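Local coordinates for sulfotransferase (Mycobacterium tuberculosis, PDB 2ZQ5), which probably transfers a sulfuryl group from the donor PAPS to an acceptor hydroxyl, as expected of a sulfotransferase with the P-loop-containing fold, at residues E173-L178 with L230-H235. Numbering follows the deposited sequence.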
loop_
_atom_site.group_PDB
_atom_site.type_symbol
_atom_site.label_atom_id
_atom_site.label_comp_id
_atom_site.label_asym_id
_atom_site.label_seq_id
_atom_site.Cartn_x
_atom_site.Cartn_y
_atom_site.Cartn_z
ATOM N N GLU A 173 -1.020 -1.895 4.288
ATOM C CA GLU A 173 -1.555 -1.427 3.017
ATOM C C GLU A 173 -1.273 -2.435 1.908
ATOM O O GLU A 173 -0.333 -3.229 1.991
ATOM C CB GLU A 173 -0.939 -0.082 2.649
ATOM C CG GLU A 173 -1.262 1.038 3.613
ATOM C CD GLU A 173 -0.681 2.351 3.151
ATOM O OE1 GLU A 173 0.515 2.365 2.801
ATOM O OE2 GLU A 173 -1.413 3.362 3.140
ATOM N N CYS A 174 -2.073 -2.363 0.850
ATOM C CA CYS A 174 -1.950 -3.288 -0.271
ATOM C C CYS A 174 -0.632 -3.267 -1.033
ATOM O O CYS A 174 -0.320 -4.236 -1.726
ATOM C CB CYS A 174 -3.106 -3.070 -1.249
ATOM S SG CYS A 174 -4.754 -3.257 -0.508
ATOM N N TRP A 175 0.146 -2.192 -0.923
ATOM C CA TRP A 175 1.416 -2.167 -1.644
ATOM C C TRP A 175 2.301 -3.318 -1.184
ATOM O O TRP A 175 3.170 -3.766 -1.927
ATOM C CB TRP A 175 2.156 -0.826 -1.473
ATOM C CG TRP A 175 2.613 -0.524 -0.082
ATOM C CD1 TRP A 175 1.953 0.220 0.854
ATOM C CD2 TRP A 175 3.825 -0.970 0.538
ATOM N NE1 TRP A 175 2.679 0.265 2.020
ATOM C CE2 TRP A 175 3.831 -0.456 1.855
ATOM C CE3 TRP A 175 4.904 -1.754 0.110
ATOM C CZ2 TRP A 175 4.879 -0.703 2.749
ATOM C CZ3 TRP A 175 5.947 -1.999 1.003
ATOM C CH2 TRP A 175 5.923 -1.472 2.307
ATOM N N GLN A 176 2.070 -3.807 0.035
ATOM C CA GLN A 176 2.860 -4.920 0.550
ATOM C C GLN A 176 2.617 -6.176 -0.279
ATOM O O GLN A 176 3.448 -7.081 -0.303
ATOM C CB GLN A 176 2.533 -5.175 2.022
ATOM C CG GLN A 176 3.206 -4.189 2.961
ATOM C CD GLN A 176 4.605 -4.622 3.368
ATOM O OE1 GLN A 176 5.385 -5.116 2.552
ATOM N NE2 GLN A 176 4.932 -4.429 4.640
ATOM N N LEU A 177 1.470 -6.228 -0.950
ATOM C CA LEU A 177 1.154 -7.358 -1.816
ATOM C C LEU A 177 1.497 -7.019 -3.262
ATOM O O LEU A 177 2.114 -7.822 -3.957
ATOM C CB LEU A 177 -0.330 -7.732 -1.729
ATOM C CG LEU A 177 -0.841 -8.298 -0.404
ATOM C CD1 LEU A 177 -2.335 -8.525 -0.509
ATOM C CD2 LEU A 177 -0.124 -9.608 -0.074
ATOM N N LEU A 178 1.108 -5.824 -3.704
ATOM C CA LEU A 178 1.357 -5.394 -5.078
ATOM C C LEU A 178 2.842 -5.308 -5.431
ATOM O O LEU A 178 3.214 -5.414 -6.605
ATOM C CB LEU A 178 0.667 -4.049 -5.334
ATOM C CG LEU A 178 -0.864 -4.079 -5.235
ATOM C CD1 LEU A 178 -1.396 -2.665 -5.141
ATOM C CD2 LEU A 178 -1.459 -4.807 -6.433
ATOM N N LEU A 230 -9.506 -3.481 2.725
ATOM C CA LEU A 230 -8.192 -3.105 2.214
ATOM C C LEU A 230 -8.010 -1.598 2.211
ATOM O O LEU A 230 -8.984 -0.849 2.227
ATOM C CB LEU A 230 -8.022 -3.590 0.767
ATOM C CG LEU A 230 -8.179 -5.062 0.366
ATOM C CD1 LEU A 230 -7.316 -5.924 1.278
ATOM C CD2 LEU A 230 -9.644 -5.498 0.450
ATOM N N LYS A 231 -6.757 -1.158 2.198
ATOM C CA LYS A 231 -6.460 0.269 2.117
ATOM C C LYS A 231 -5.124 0.456 1.411
ATOM O O LYS A 231 -4.143 -0.215 1.736
ATOM C CB LYS A 231 -6.415 0.915 3.505
ATOM C CG LYS A 231 -6.347 2.447 3.457
ATOM C CD LYS A 231 -4.925 2.992 3.536
ATOM C CE LYS A 231 -4.425 2.995 4.974
ATOM N NZ LYS A 231 -3.216 3.852 5.151
ATOM N N ASN A 232 -5.086 1.365 0.442
ATOM C CA ASN A 232 -3.851 1.620 -0.290
ATOM C C ASN A 232 -4.008 2.764 -1.281
ATOM O O ASN A 232 -5.069 2.937 -1.875
ATOM C CB ASN A 232 -3.431 0.368 -1.061
ATOM C CG ASN A 232 -1.969 0.388 -1.445
ATOM O OD1 ASN A 232 -1.098 0.592 -0.597
ATOM N ND2 ASN A 232 -1.686 0.160 -2.727
ATOM N N PRO A 233 -2.948 3.567 -1.467
ATOM C CA PRO A 233 -3.027 4.679 -2.416
ATOM C C PRO A 233 -3.201 4.233 -3.879
ATOM O O PRO A 233 -3.750 4.974 -4.686
ATOM C CB PRO A 233 -1.698 5.403 -2.206
ATOM C CG PRO A 233 -1.424 5.182 -0.753
ATOM C CD PRO A 233 -1.778 3.718 -0.578
ATOM N N SER A 234 -2.745 3.028 -4.221
ATOM C CA SER A 234 -2.842 2.559 -5.607
ATOM C C SER A 234 -4.265 2.483 -6.145
ATOM O O SER A 234 -4.490 2.611 -7.347
ATOM C CB SER A 234 -2.191 1.180 -5.761
ATOM O OG SER A 234 -2.985 0.173 -5.155
ATOM N N HIS A 235 -5.228 2.287 -5.257
ATOM C CA HIS A 235 -6.610 2.164 -5.682
ATOM C C HIS A 235 -7.120 3.406 -6.405
ATOM O O HIS A 235 -8.082 3.337 -7.166
ATOM C CB HIS A 235 -7.453 1.775 -4.468
ATOM C CG HIS A 235 -6.995 0.494 -3.841
ATOM N ND1 HIS A 235 -6.944 0.289 -2.480
ATOM C CD2 HIS A 235 -6.492 -0.628 -4.409
ATOM C CE1 HIS A 235 -6.420 -0.901 -2.236
ATOM N NE2 HIS A 235 -6.136 -1.477 -3.390
#
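Residues 173-178 turn into the short helix 175-178 beside the end of strand 227-231, Glu173 and Asn232 lying 5.0 Å apart at their CA atoms, and Cys174 N donates to Lys231 O (3.1 Å, 153°) from above the carbonyl plane. One residue on, Asn232, its CG anti to the backbone N (chi1 -160°), turns OD1 to Trp175 N, which reaches it in a weak bond of 3.1 Å. A bond at the amide's other end would help hold its rotation: Asn232 ND2 donates, nearly in the amide plane, to Ser234 OG (2.8 Å), against which Leu178 CD1 packs. Glu173, extended beyond CG, meets Lys231 in a salt bridge, OE2 to NZ 2.7 Å, the lysine chain bending at chi2 and chi3 to bring its ammonium to OE2 from somewhat above the carboxylate plane. Cys174 SG, resting on Leu230 CB, approaches the His235 ring edge-on, 82° off its normal and 3.4 Å from CE1. Lys231 NZ also hydrogen-bonds OG1 of Thr104 and Thr105, starting helix 104-111, which follows strand 94-97 as after the 5'-phosphosulfate-binding loop of sulfotransferases, so the bridge may orient the lysine near the probable PAPS site. Strand 94-97 pairs with Leu230 and Asn232, while helix 206-219 packs His212 against Cys174.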